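Local coordinates for protein putative dehydratase (Mesorhizobium loti, PDB 2POZ) that probably acts as a lyase of the mandelate racemase/muconate lactonizing enzyme family in the enolase superfamily, although its substrate remains unknown, at residues L161-G166 / Q170-R175; L210-T215 / K243-Q248; D226-E231 / N327-E332; K267-Q272 / K291-M296. All coordinates share one frame; numbering follows the deposited sequence.

Interaction 1: L161-G166 / Q170-R175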
loop_
_atom_site.group_PDB
_atom_site.type_symbol
_atom_site.label_atom_id
_atom_site.label_comp_id
_atom_site.label_asym_id
_atom_site.label_seq_id
_atom_site.Cartn_x
_atom_site.Cartn_y
_atom_site.Cartn_z
ATOM N N LEU A 161 31.331 15.764 -7.181
ATOM C CA LEU A 161 30.489 16.771 -7.816
ATOM C C LEU A 161 30.847 18.238 -7.555
ATOM O O LEU A 161 30.087 19.130 -7.931
ATOM C CB LEU A 161 29.020 16.520 -7.418
ATOM C CG LEU A 161 28.480 15.086 -7.557
ATOM C CD1 LEU A 161 27.009 15.025 -7.106
ATOM C CD2 LEU A 161 28.617 14.619 -9.017
ATOM N N ALA A 162 31.992 18.506 -6.932
ATOM C CA ALA A 162 32.363 19.897 -6.633
ATOM C C ALA A 162 32.631 20.725 -7.893
ATOM O O ALA A 162 33.202 20.233 -8.867
ATOM C CB ALA A 162 33.583 19.941 -5.712
ATOM N N GLN A 163 32.211 21.984 -7.861
ATOM C CA GLN A 163 32.405 22.884 -8.986
ATOM C C GLN A 163 33.319 24.035 -8.553
ATOM O O GLN A 163 33.165 24.574 -7.461
ATOM C CB GLN A 163 31.075 23.491 -9.450
ATOM C CG GLN A 163 29.825 22.642 -9.274
ATOM C CD GLN A 163 29.751 21.469 -10.228
ATOM O OE1 GLN A 163 30.249 21.529 -11.358
ATOM N NE2 GLN A 163 29.103 20.396 -9.784
ATOM N N ARG A 164 34.256 24.421 -9.413
ATOM C CA ARG A 164 35.165 25.526 -9.106
ATOM C C ARG A 164 34.456 26.845 -9.420
ATOM O O ARG A 164 34.119 27.102 -10.573
ATOM C CB ARG A 164 36.437 25.412 -9.955
ATOM C CG ARG A 164 37.614 26.226 -9.432
ATOM C CD ARG A 164 38.471 25.393 -8.484
ATOM N NE ARG A 164 39.499 26.175 -7.800
ATOM C CZ ARG A 164 40.460 25.650 -7.041
ATOM N NH1 ARG A 164 40.534 24.336 -6.869
ATOM N NH2 ARG A 164 41.343 26.441 -6.444
ATOM N N VAL A 165 34.213 27.670 -8.403
ATOM C CA VAL A 165 33.550 28.965 -8.609
ATOM C C VAL A 165 34.495 30.024 -8.069
ATOM O O VAL A 165 34.607 30.223 -6.860
ATOM C CB VAL A 165 32.206 29.075 -7.859
ATOM C CG1 VAL A 165 31.629 30.467 -7.992
ATOM C CG2 VAL A 165 31.229 28.103 -8.454
ATOM N N GLY A 166 35.171 30.717 -8.980
ATOM C CA GLY A 166 36.131 31.736 -8.588
ATOM C C GLY A 166 37.436 31.021 -8.300
ATOM O O GLY A 166 38.090 30.509 -9.213
ATOM N N GLN A 170 32.942 24.291 -4.514
ATOM C CA GLN A 170 31.734 24.288 -3.692
ATOM C C GLN A 170 30.791 23.183 -4.141
ATOM O O GLN A 170 30.934 22.649 -5.239
ATOM C CB GLN A 170 31.017 25.634 -3.807
ATOM C CG GLN A 170 30.615 25.992 -5.227
ATOM C CD GLN A 170 29.947 27.349 -5.319
ATOM O OE1 GLN A 170 30.406 28.320 -4.712
ATOM N NE2 GLN A 170 28.862 27.431 -6.092
ATOM N N HIS A 171 29.822 22.858 -3.291
ATOM C CA HIS A 171 28.848 21.821 -3.611
ATOM C C HIS A 171 27.973 22.191 -4.808
ATOM O O HIS A 171 27.982 23.329 -5.286
ATOM C CB HIS A 171 27.929 21.544 -2.415
ATOM C CG HIS A 171 28.610 20.877 -1.262
ATOM N ND1 HIS A 171 29.387 21.565 -0.353
ATOM C CD2 HIS A 171 28.641 19.580 -0.878
ATOM C CE1 HIS A 171 29.868 20.718 0.541
ATOM N NE2 HIS A 171 29.431 19.507 0.244
ATOM N N VAL A 172 27.196 21.216 -5.262
ATOM C CA VAL A 172 26.287 21.397 -6.380
ATOM C C VAL A 172 25.286 22.512 -6.096
ATOM O O VAL A 172 24.788 22.653 -4.977
ATOM C CB VAL A 172 25.486 20.102 -6.657
ATOM C CG1 VAL A 172 24.385 20.377 -7.665
ATOM C CG2 VAL A 172 26.419 19.007 -7.171
ATOM N N THR A 173 24.998 23.304 -7.120
ATOM C CA THR A 173 24.029 24.376 -6.990
ATOM C C THR A 173 22.701 23.946 -7.623
ATOM O O THR A 173 22.663 23.449 -8.753
ATOM C CB THR A 173 24.530 25.677 -7.664
ATOM O OG1 THR A 173 25.599 26.233 -6.886
ATOM C CG2 THR A 173 23.397 26.703 -7.763
ATOM N N ARG A 174 21.625 24.117 -6.861
ATOM C CA ARG A 174 20.272 23.783 -7.296
ATOM C C ARG A 174 20.122 22.412 -7.970
ATOM O O ARG A 174 19.401 22.270 -8.964
ATOM C CB ARG A 174 19.749 24.904 -8.213
ATOM C CG ARG A 174 19.750 26.281 -7.534
ATOM C CD ARG A 174 19.194 27.374 -8.439
ATOM N NE ARG A 174 20.218 28.043 -9.238
ATOM C CZ ARG A 174 21.074 28.950 -8.772
ATOM N NH1 ARG A 174 21.054 29.314 -7.500
ATOM N NH2 ARG A 174 21.944 29.513 -9.595
ATOM N N ARG A 175 20.801 21.410 -7.414
ATOM C CA ARG A 175 20.739 20.035 -7.915
ATOM C C ARG A 175 20.970 19.945 -9.417
ATOM O O ARG A 175 20.420 19.058 -10.072
ATOM C CB ARG A 175 19.365 19.428 -7.601
ATOM C CG ARG A 175 18.950 19.501 -6.140
ATOM C CD ARG A 175 17.477 19.137 -5.982
ATOM N NE ARG A 175 17.030 19.272 -4.601
ATOM C CZ ARG A 175 15.755 19.273 -4.224
ATOM N NH1 ARG A 175 14.790 19.146 -5.127
ATOM N NH2 ARG A 175 15.442 19.410 -2.942
HETATM O O HOH W 1 32.880 30.517 -4.024
#
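The carbonyl oxygen of Q170 is gripped from two neighbouring positions. Q163 N donates to Q170 O over 3.0 Å in a nearly straight bond (168°) lying in the carbonyl plane, and A162 CA sends a C-H...O contact to the same oxygen. The return bond, from Q170 N to Q163 O, is less straight (154°), with the donor tilted out of the carbonyl plane. Together they make Q163 and Q170 a hydrogen-bonded antiparallel pair, in a β-hairpin of strands 163-165 and 168-170.

Beyond these bonds, Q170 contributes the largest share of the buried surface, much of it through its side chain against V165. Its CG sits between backbone N and carbonyl carbon (chi1 59°), and from there the extended chain brings the amide to V165, where Q170 NE2 lies 3.4 Å from V165 CG2. A water links Q170 OE1 and V165 O through two weak bonds. At the other end of the pair, one methyl of V172 packs against L161, with V172 CG2 3.6 Å from L161 CB.

With an alanine at Q170 the backbone pair could survive, but V165 would probably lose the amide packed against it and the water its OE1 partner. H78 of a second subunit also packs on Q170. The chemistry implies a hairpin held mainly by main-chain bonds, the Q170 amide packing on V165 and making only a weak water link.

Interaction 2: L210-T215 / K243-Q248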
loop_
_atom_site.group_PDB
_atom_site.type_symbol
_atom_site.label_atom_id
_atom_site.label_comp_id
_atom_site.label_asym_id
_atom_site.label_seq_id
_atom_site.Cartn_x
_atom_site.Cartn_y
_atom_site.Cartn_z
ATOM N N LEU A 210 21.870 15.226 -7.568
ATOM C CA LEU A 210 21.171 16.095 -8.499
ATOM C C LEU A 210 19.696 15.713 -8.424
ATOM O O LEU A 210 19.235 15.228 -7.392
ATOM C CB LEU A 210 21.698 15.842 -9.911
ATOM C CG LEU A 210 23.220 15.766 -10.058
ATOM C CD1 LEU A 210 23.555 15.371 -11.491
ATOM C CD2 LEU A 210 23.856 17.102 -9.694
ATOM N N THR A 211 18.953 15.945 -9.503
ATOM C CA THR A 211 17.556 15.540 -9.520
ATOM C C THR A 211 17.602 14.022 -9.677
ATOM O O THR A 211 18.622 13.465 -10.095
ATOM C CB THR A 211 16.770 16.191 -10.683
ATOM O OG1 THR A 211 17.543 16.143 -11.889
ATOM C CG2 THR A 211 16.453 17.640 -10.348
ATOM N N THR A 212 16.508 13.358 -9.335
ATOM C CA THR A 212 16.437 11.905 -9.378
ATOM C C THR A 212 16.909 11.263 -10.671
ATOM O O THR A 212 17.766 10.377 -10.645
ATOM C CB THR A 212 15.007 11.434 -9.058
ATOM O OG1 THR A 212 14.630 11.945 -7.774
ATOM C CG2 THR A 212 14.937 9.909 -9.013
ATOM N N ASP A 213 16.364 11.710 -11.794
ATOM C CA ASP A 213 16.737 11.148 -13.086
ATOM C C ASP A 213 18.250 11.184 -13.367
ATOM O O ASP A 213 18.853 10.151 -13.671
ATOM C CB ASP A 213 15.954 11.856 -14.207
ATOM C CG ASP A 213 16.127 13.383 -14.196
ATOM O OD1 ASP A 213 16.539 13.955 -13.161
ATOM O OD2 ASP A 213 15.833 14.017 -15.234
ATOM N N GLU A 214 18.862 12.357 -13.243
ATOM C CA GLU A 214 20.287 12.481 -13.505
ATOM C C GLU A 214 21.142 11.737 -12.484
ATOM O O GLU A 214 22.217 11.243 -12.815
ATOM C CB GLU A 214 20.695 13.954 -13.564
ATOM C CG GLU A 214 20.176 14.700 -14.787
ATOM C CD GLU A 214 20.530 14.007 -16.099
ATOM O OE1 GLU A 214 21.684 13.551 -16.259
ATOM O OE2 GLU A 214 19.648 13.925 -16.980
ATOM N N THR A 215 20.663 11.637 -11.247
ATOM C CA THR A 215 21.417 10.928 -10.221
ATOM C C THR A 215 21.461 9.438 -10.557
ATOM O O THR A 215 22.505 8.795 -10.456
ATOM C CB THR A 215 20.797 11.126 -8.827
ATOM O OG1 THR A 215 20.999 12.481 -8.407
ATOM C CG2 THR A 215 21.435 10.179 -7.821
ATOM N N LYS A 243 14.014 6.078 -1.999
ATOM C CA LYS A 243 13.552 4.727 -2.302
ATOM C C LYS A 243 13.566 4.448 -3.802
ATOM O O LYS A 243 13.993 3.381 -4.233
ATOM C CB LYS A 243 12.146 4.472 -1.748
ATOM C CG LYS A 243 11.685 3.040 -2.030
ATOM C CD LYS A 243 10.725 2.505 -0.988
ATOM C CE LYS A 243 10.497 1.009 -1.193
ATOM N NZ LYS A 243 11.783 0.236 -1.152
ATOM N N VAL A 244 13.099 5.405 -4.595
ATOM C CA VAL A 244 13.079 5.248 -6.044
ATOM C C VAL A 244 14.497 4.998 -6.549
ATOM O O VAL A 244 14.737 4.099 -7.365
ATOM C CB VAL A 244 12.519 6.512 -6.730
ATOM C CG1 VAL A 244 12.674 6.401 -8.241
ATOM C CG2 VAL A 244 11.052 6.687 -6.362
ATOM N N ILE A 245 15.439 5.796 -6.058
ATOM C CA ILE A 245 16.823 5.649 -6.463
ATOM C C ILE A 245 17.357 4.263 -6.098
ATOM O O ILE A 245 17.987 3.615 -6.922
ATOM C CB ILE A 245 17.701 6.758 -5.825
ATOM C CG1 ILE A 245 17.345 8.113 -6.457
ATOM C CG2 ILE A 245 19.185 6.441 -6.020
ATOM C CD1 ILE A 245 17.907 9.314 -5.708
ATOM N N SER A 246 17.090 3.799 -4.880
ATOM C CA SER A 246 17.571 2.484 -4.463
ATOM C C SER A 246 17.077 1.355 -5.374
ATOM O O SER A 246 17.779 0.365 -5.582
ATOM C CB SER A 246 17.154 2.186 -3.018
ATOM O OG SER A 246 15.750 2.021 -2.897
ATOM N N GLU A 247 15.878 1.509 -5.921
ATOM C CA GLU A 247 15.301 0.494 -6.802
ATOM C C GLU A 247 15.809 0.609 -8.234
ATOM O O GLU A 247 15.624 -0.303 -9.041
ATOM C CB GLU A 247 13.772 0.621 -6.824
ATOM C CG GLU A 247 13.111 0.649 -5.459
ATOM C CD GLU A 247 11.602 0.852 -5.542
ATOM O OE1 GLU A 247 11.156 1.785 -6.252
ATOM O OE2 GLU A 247 10.859 0.084 -4.891
ATOM N N GLN A 248 16.455 1.722 -8.554
ATOM C CA GLN A 248 16.918 1.950 -9.918
ATOM C C GLN A 248 18.419 1.904 -10.162
ATOM O O GLN A 248 18.850 1.929 -11.310
ATOM C CB GLN A 248 16.373 3.293 -10.417
ATOM C CG GLN A 248 14.862 3.339 -10.592
ATOM C CD GLN A 248 14.384 2.450 -11.727
ATOM O OE1 GLN A 248 15.007 2.400 -12.788
ATOM N NE2 GLN A 248 13.269 1.751 -11.513
#
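T212 and I245 meet at a slant, T212 CG2 approaching I245 CG1 at 3.9 Å. With OG1 beside the backbone N (chi1 -57°) and CG2 anti to it, T212 offers its methyl to the partner helix while OG1 serves another purpose, hydrogen-bonding to N301 of a third subunit. R303 of that subunit forms salt bridges to D213 and E214. V244, beside I245, reaches the same methyl more distantly, its CG1 4.2 Å from T212 CG2. One helical turn further on, T215 repeats the arrangement: its CG2 lies 4.2 Å from I245 CD1, so the two threonines present methyls to successive parts of one isoleucine.

The hydroxyl of T215 is occupied within its own segment, since L210 N donates to T215 OG1 over 3.0 Å. Thus each threonine offers carbon across the contact and spends its oxygen elsewhere, which keeps the interface purely apolar and rather light.

Helices 212-222 and 239-248 flank strand 227-231, which comes between them in the chain, so the contact joins consecutive helices on the outside of the (β/α) barrel. On the inner side I245 also rests on I253 of strand 253-255.

Interaction 3: D226-E231 / N327-E332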
loop_
_atom_site.group_PDB
_atom_site.type_symbol
_atom_site.label_atom_id
_atom_site.label_comp_id
_atom_site.label_asym_id
_atom_site.label_seq_id
_atom_site.Cartn_x
_atom_site.Cartn_y
_atom_site.Cartn_z
ATOM N N ASP A 226 33.286 -0.262 -9.886
ATOM C CA ASP A 226 33.294 -1.018 -8.628
ATOM C C ASP A 226 33.247 -0.121 -7.396
ATOM O O ASP A 226 34.239 0.053 -6.690
ATOM C CB ASP A 226 34.523 -1.940 -8.576
ATOM C CG ASP A 226 34.503 -2.880 -7.376
ATOM O OD1 ASP A 226 33.418 -3.402 -7.037
ATOM O OD2 ASP A 226 35.577 -3.112 -6.778
ATOM N N ILE A 227 32.068 0.427 -7.141
ATOM C CA ILE A 227 31.852 1.330 -6.017
ATOM C C ILE A 227 31.288 0.598 -4.800
ATOM O O ILE A 227 30.297 -0.120 -4.902
ATOM C CB ILE A 227 30.878 2.467 -6.433
ATOM C CG1 ILE A 227 31.380 3.148 -7.715
ATOM C CG2 ILE A 227 30.713 3.465 -5.304
ATOM C CD1 ILE A 227 32.784 3.721 -7.621
ATOM N N CYS A 228 31.923 0.783 -3.647
ATOM C CA CYS A 228 31.469 0.144 -2.413
ATOM C C CYS A 228 30.045 0.642 -2.108
ATOM O O CYS A 228 29.113 -0.150 -1.939
ATOM C CB CYS A 228 32.430 0.489 -1.274
ATOM S SG CYS A 228 32.112 -0.378 0.276
ATOM N N PHE A 229 29.884 1.956 -2.025
ATOM C CA PHE A 229 28.564 2.537 -1.810
ATOM C C PHE A 229 28.509 4.013 -2.205
ATOM O O PHE A 229 29.544 4.674 -2.344
ATOM C CB PHE A 229 28.091 2.337 -0.350
ATOM C CG PHE A 229 28.877 3.106 0.687
ATOM C CD1 PHE A 229 28.780 4.495 0.780
ATOM C CD2 PHE A 229 29.649 2.428 1.631
ATOM C CE1 PHE A 229 29.430 5.193 1.796
ATOM C CE2 PHE A 229 30.306 3.121 2.657
ATOM C CZ PHE A 229 30.194 4.507 2.740
ATOM N N VAL A 230 27.294 4.503 -2.430
ATOM C CA VAL A 230 27.071 5.897 -2.771
ATOM C C VAL A 230 26.329 6.490 -1.570
ATOM O O VAL A 230 25.338 5.924 -1.101
ATOM C CB VAL A 230 26.221 6.049 -4.070
ATOM C CG1 VAL A 230 24.809 5.517 -3.857
ATOM C CG2 VAL A 230 26.170 7.505 -4.484
ATOM N N GLU A 231 26.824 7.616 -1.070
ATOM C CA GLU A 231 26.240 8.284 0.089
ATOM C C GLU A 231 25.317 9.442 -0.291
ATOM O O GLU A 231 25.633 10.240 -1.186
ATOM C CB GLU A 231 27.358 8.795 0.999
ATOM C CG GLU A 231 26.880 9.444 2.287
ATOM C CD GLU A 231 28.037 9.946 3.135
ATOM O OE1 GLU A 231 29.114 9.314 3.092
ATOM O OE2 GLU A 231 27.867 10.962 3.849
ATOM N N ASN A 327 26.822 -4.368 14.792
ATOM C CA ASN A 327 26.725 -4.171 13.346
ATOM C C ASN A 327 27.618 -3.043 12.812
ATOM O O ASN A 327 27.208 -2.247 11.973
ATOM C CB ASN A 327 25.255 -3.936 12.935
ATOM C CG ASN A 327 24.616 -2.735 13.639
ATOM O OD1 ASN A 327 25.032 -2.334 14.728
ATOM N ND2 ASN A 327 23.579 -2.176 13.022
ATOM N N PHE A 328 28.849 -2.992 13.305
ATOM C CA PHE A 328 29.806 -1.980 12.869
ATOM C C PHE A 328 30.396 -2.368 11.523
ATOM O O PHE A 328 30.714 -3.530 11.296
ATOM C CB PHE A 328 30.943 -1.844 13.885
ATOM C CG PHE A 328 32.092 -1.002 13.395
ATOM C CD1 PHE A 328 31.985 0.391 13.343
ATOM C CD2 PHE A 328 33.270 -1.599 12.962
ATOM C CE1 PHE A 328 33.033 1.166 12.862
ATOM C CE2 PHE A 328 34.327 -0.833 12.476
ATOM C CZ PHE A 328 34.210 0.554 12.426
HETATM N N MSE A 329 30.548 -1.392 10.632
HETATM C CA MSE A 329 31.129 -1.653 9.327
HETATM C C MSE A 329 32.559 -1.111 9.189
HETATM O O MSE A 329 33.510 -1.869 9.021
HETATM C CB MSE A 329 30.269 -1.038 8.223
HETATM C CG MSE A 329 30.844 -1.237 6.827
HETATM SE SE MSE A 329 29.908 -0.209 5.473
HETATM C CE MSE A 329 31.177 -0.415 4.006
ATOM N N ILE A 330 32.702 0.206 9.263
ATOM C CA ILE A 330 34.007 0.833 9.086
ATOM C C ILE A 330 34.002 2.236 9.714
ATOM O O ILE A 330 32.946 2.844 9.875
ATOM C CB ILE A 330 34.318 0.908 7.565
ATOM C CG1 ILE A 330 35.775 1.290 7.311
ATOM C CG2 ILE A 330 33.374 1.893 6.900
ATOM C CD1 ILE A 330 36.174 1.135 5.843
ATOM N N HIS A 331 35.186 2.732 10.065
ATOM C CA HIS A 331 35.357 4.047 10.695
ATOM C C HIS A 331 35.760 5.101 9.641
ATOM O O HIS A 331 36.366 4.762 8.626
ATOM C CB HIS A 331 36.452 3.928 11.766
ATOM C CG HIS A 331 36.769 5.207 12.480
ATOM N ND1 HIS A 331 36.134 5.590 13.642
ATOM C CD2 HIS A 331 37.693 6.165 12.225
ATOM C CE1 HIS A 331 36.656 6.725 14.075
ATOM N NE2 HIS A 331 37.605 7.095 13.233
ATOM N N GLU A 332 35.430 6.370 9.890
ATOM C CA GLU A 332 35.777 7.461 8.969
ATOM C C GLU A 332 36.832 8.406 9.561
ATOM O O GLU A 332 36.697 8.863 10.693
ATOM C CB GLU A 332 34.530 8.279 8.607
ATOM C CG GLU A 332 34.835 9.511 7.745
ATOM C CD GLU A 332 33.591 10.305 7.378
ATOM O OE1 GLU A 332 32.712 10.463 8.256
ATOM O OE2 GLU A 332 33.501 10.784 6.224
#
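M329, a selenomethionine, reaches across to C228 and F229 as a fully extended chain, its CG anti to the backbone N (chi1 178°). That extension carries the terminal methyl the whole way: M329 CE stops 3.8 Å from C228 SG and 3.9 Å from F229 CE2. The methyl meets the phenylalanine at the ring edge, in its plane, rather than over a face, and the two side chains run past each other in opposite directions. The extended side chain thus bridges backbones whose nearest CA atoms, those of C228 and I330, are 11.8 Å apart.

Next in sequence, I330 turns its backbone N over the ring of F328, 3.5 Å above the ring plane and offset toward its rim. H331 then points to the other side, its ND1 bonded to E322 of helix 312-324. At E332 the segments share a partner without touching: E332 OE2 and E231 OE1, 5.6 Å apart, both form salt bridges with K157.

Strand 227-231 belongs to the six-stranded parallel sheet, between strands 201-205 and 253-255, whereas strand 331-333 pairs with strand 123-128. The contact therefore joins the two strands near their N-terminal ends, with M203 of strand 201-205 also packed against C228 and F229.

Interaction 4: K267-Q272 / K291-M296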
loop_
_atom_site.group_PDB
_atom_site.type_symbol
_atom_site.label_atom_id
_atom_site.label_comp_id
_atom_site.label_asym_id
_atom_site.label_seq_id
_atom_site.Cartn_x
_atom_site.Cartn_y
_atom_site.Cartn_z
ATOM N N LYS A 267 12.248 6.772 9.875
ATOM C CA LYS A 267 11.824 7.086 8.508
ATOM C C LYS A 267 12.721 6.384 7.481
ATOM O O LYS A 267 12.257 5.965 6.424
ATOM C CB LYS A 267 11.839 8.608 8.282
ATOM C CG LYS A 267 10.696 9.356 9.012
ATOM C CD LYS A 267 10.916 10.878 9.081
ATOM C CE LYS A 267 12.033 11.244 10.090
ATOM N NZ LYS A 267 12.174 12.716 10.400
ATOM N N ILE A 268 14.002 6.245 7.803
ATOM C CA ILE A 268 14.935 5.578 6.907
ATOM C C ILE A 268 14.725 4.060 6.942
ATOM O O ILE A 268 14.627 3.409 5.902
ATOM C CB ILE A 268 16.398 5.872 7.299
ATOM C CG1 ILE A 268 16.681 7.378 7.195
ATOM C CG2 ILE A 268 17.354 5.065 6.407
ATOM C CD1 ILE A 268 16.374 7.985 5.836
ATOM N N PHE A 269 14.661 3.502 8.146
ATOM C CA PHE A 269 14.481 2.068 8.316
ATOM C C PHE A 269 13.276 1.541 7.556
ATOM O O PHE A 269 13.375 0.558 6.821
ATOM C CB PHE A 269 14.344 1.734 9.803
ATOM C CG PHE A 269 15.568 2.056 10.607
ATOM C CD1 PHE A 269 15.469 2.364 11.958
ATOM C CD2 PHE A 269 16.826 2.045 10.011
ATOM C CE1 PHE A 269 16.608 2.660 12.705
ATOM C CE2 PHE A 269 17.968 2.339 10.752
ATOM C CZ PHE A 269 17.858 2.645 12.102
ATOM N N GLU A 270 12.144 2.211 7.722
ATOM C CA GLU A 270 10.918 1.785 7.071
ATOM C C GLU A 270 10.960 1.823 5.549
ATOM O O GLU A 270 10.122 1.213 4.896
ATOM C CB GLU A 270 9.739 2.604 7.590
ATOM C CG GLU A 270 9.547 2.457 9.097
ATOM C CD GLU A 270 8.192 2.948 9.577
ATOM O OE1 GLU A 270 7.740 4.012 9.104
ATOM O OE2 GLU A 270 7.586 2.267 10.439
ATOM N N LEU A 271 11.928 2.532 4.980
ATOM C CA LEU A 271 12.046 2.592 3.528
ATOM C C LEU A 271 12.721 1.332 3.009
ATOM O O LEU A 271 12.463 0.898 1.887
ATOM C CB LEU A 271 12.887 3.793 3.093
ATOM C CG LEU A 271 12.398 5.198 3.431
ATOM C CD1 LEU A 271 13.465 6.201 3.003
ATOM C CD2 LEU A 271 11.077 5.470 2.735
ATOM N N GLN A 272 13.590 0.755 3.832
ATOM C CA GLN A 272 14.340 -0.430 3.443
ATOM C C GLN A 272 14.955 -0.192 2.070
ATOM O O GLN A 272 14.850 -1.021 1.165
ATOM C CB GLN A 272 13.436 -1.657 3.421
ATOM C CG GLN A 272 13.705 -2.590 4.583
ATOM C CD GLN A 272 12.641 -3.652 4.744
ATOM O OE1 GLN A 272 12.800 -4.576 5.538
ATOM N NE2 GLN A 272 11.544 -3.523 3.996
ATOM N N LYS A 291 23.735 4.386 19.959
ATOM C CA LYS A 291 23.792 2.950 20.198
ATOM C C LYS A 291 22.379 2.382 19.950
ATOM O O LYS A 291 22.227 1.313 19.346
ATOM C CB LYS A 291 24.230 2.647 21.635
ATOM C CG LYS A 291 24.172 1.160 21.992
ATOM C CD LYS A 291 24.681 0.885 23.408
ATOM C CE LYS A 291 24.471 -0.580 23.789
ATOM N NZ LYS A 291 25.063 -1.532 22.794
ATOM N N LYS A 292 21.356 3.106 20.404
ATOM C CA LYS A 292 19.963 2.683 20.209
ATOM C C LYS A 292 19.626 2.665 18.721
ATOM O O LYS A 292 18.974 1.736 18.229
ATOM C CB LYS A 292 19.007 3.627 20.936
ATOM C CG LYS A 292 19.119 3.549 22.459
ATOM C CD LYS A 292 18.334 4.652 23.137
ATOM C CE LYS A 292 18.317 4.448 24.643
ATOM N NZ LYS A 292 17.652 5.588 25.319
ATOM N N ILE A 293 20.064 3.700 18.006
ATOM C CA ILE A 293 19.829 3.777 16.573
ATOM C C ILE A 293 20.478 2.569 15.879
ATOM O O ILE A 293 19.871 1.950 15.016
ATOM C CB ILE A 293 20.407 5.091 15.991
ATOM C CG1 ILE A 293 19.560 6.274 16.464
ATOM C CG2 ILE A 293 20.456 5.031 14.455
ATOM C CD1 ILE A 293 20.122 7.621 16.089
ATOM N N CYS A 294 21.705 2.230 16.271
ATOM C CA CYS A 294 22.403 1.097 15.671
ATOM C C CYS A 294 21.687 -0.219 15.984
ATOM O O CYS A 294 21.622 -1.111 15.141
ATOM C CB CYS A 294 23.852 1.028 16.176
ATOM S SG CYS A 294 24.885 2.440 15.680
ATOM N N ALA A 295 21.160 -0.343 17.200
ATOM C CA ALA A 295 20.448 -1.557 17.588
ATOM C C ALA A 295 19.203 -1.715 16.711
ATOM O O ALA A 295 18.880 -2.817 16.271
ATOM C CB ALA A 295 20.059 -1.491 19.070
HETATM N N MSE A 296 18.510 -0.609 16.458
HETATM C CA MSE A 296 17.328 -0.626 15.603
HETATM C C MSE A 296 17.721 -1.005 14.181
HETATM O O MSE A 296 17.025 -1.767 13.505
HETATM C CB MSE A 296 16.664 0.752 15.559
HETATM C CG MSE A 296 15.837 1.123 16.768
HETATM SE SE MSE A 296 14.931 2.829 16.454
HETATM C CE MSE A 296 13.715 2.286 15.061
#
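F269 and the selenomethionine M296 form a Met-aromatic contact between helices 261-269 and 287-298 of the (β/α) barrel. The selenium stands at the ring edge: M296 SE lies 5.4 Å from the F269 ring centroid, 84° off the ring normal.

Apolar carbon contacts make up the rest. The two side chains cross at about a right angle, and M296 CB comes to 3.4 Å from F269 CE1. I293, one turn earlier, adds its CG2 at 4.2 Å from F269 CZ. A further contact is with the backbone, where F269 CZ lies 3.6 Å from I293 O.

Replacing F269 by alanine is likely to open a gap beside M296 and set the terminal methyl free to turn, since the ring edge is what the methyl abuts. The ring is also met by Y300, their planes only about 15° apart, and M296 packs on M296 of a fifth subunit, so the contact lies just behind a subunit interface.

Within the segment 267-272, F269 to Q272 form a type I turn, closed by Q272 N bonding to F269 O. The bend of M296 at chi3 (67°) brings its methyl back to the phenylalanine: M296 CE sits in the ring plane, 3.6 Å from F269 CD1.

How the interactions relate
All four interactions belong to the barrel domain. Interaction 1 closes first along the chain and interaction 2 follows, their centres 19 Å apart and R175 packing on L210. Interactions 2 and 3 cross: strand 227-231 lies in sequence between the two helices of interaction 2. Interaction 4 is nested inside the long loop closed by interaction 3, with centres 16 Å apart, and N327 ND2 probably bonds to C294 O. K243 NZ and L271 O similarly link interactions 2 and 4. Hairpin, outer helices and the strand starts thus form a connected series spanning about 31 Å between the centres of interactions 1 and 4, and interactions 1 and 2 both touch the third subunit of the octamer.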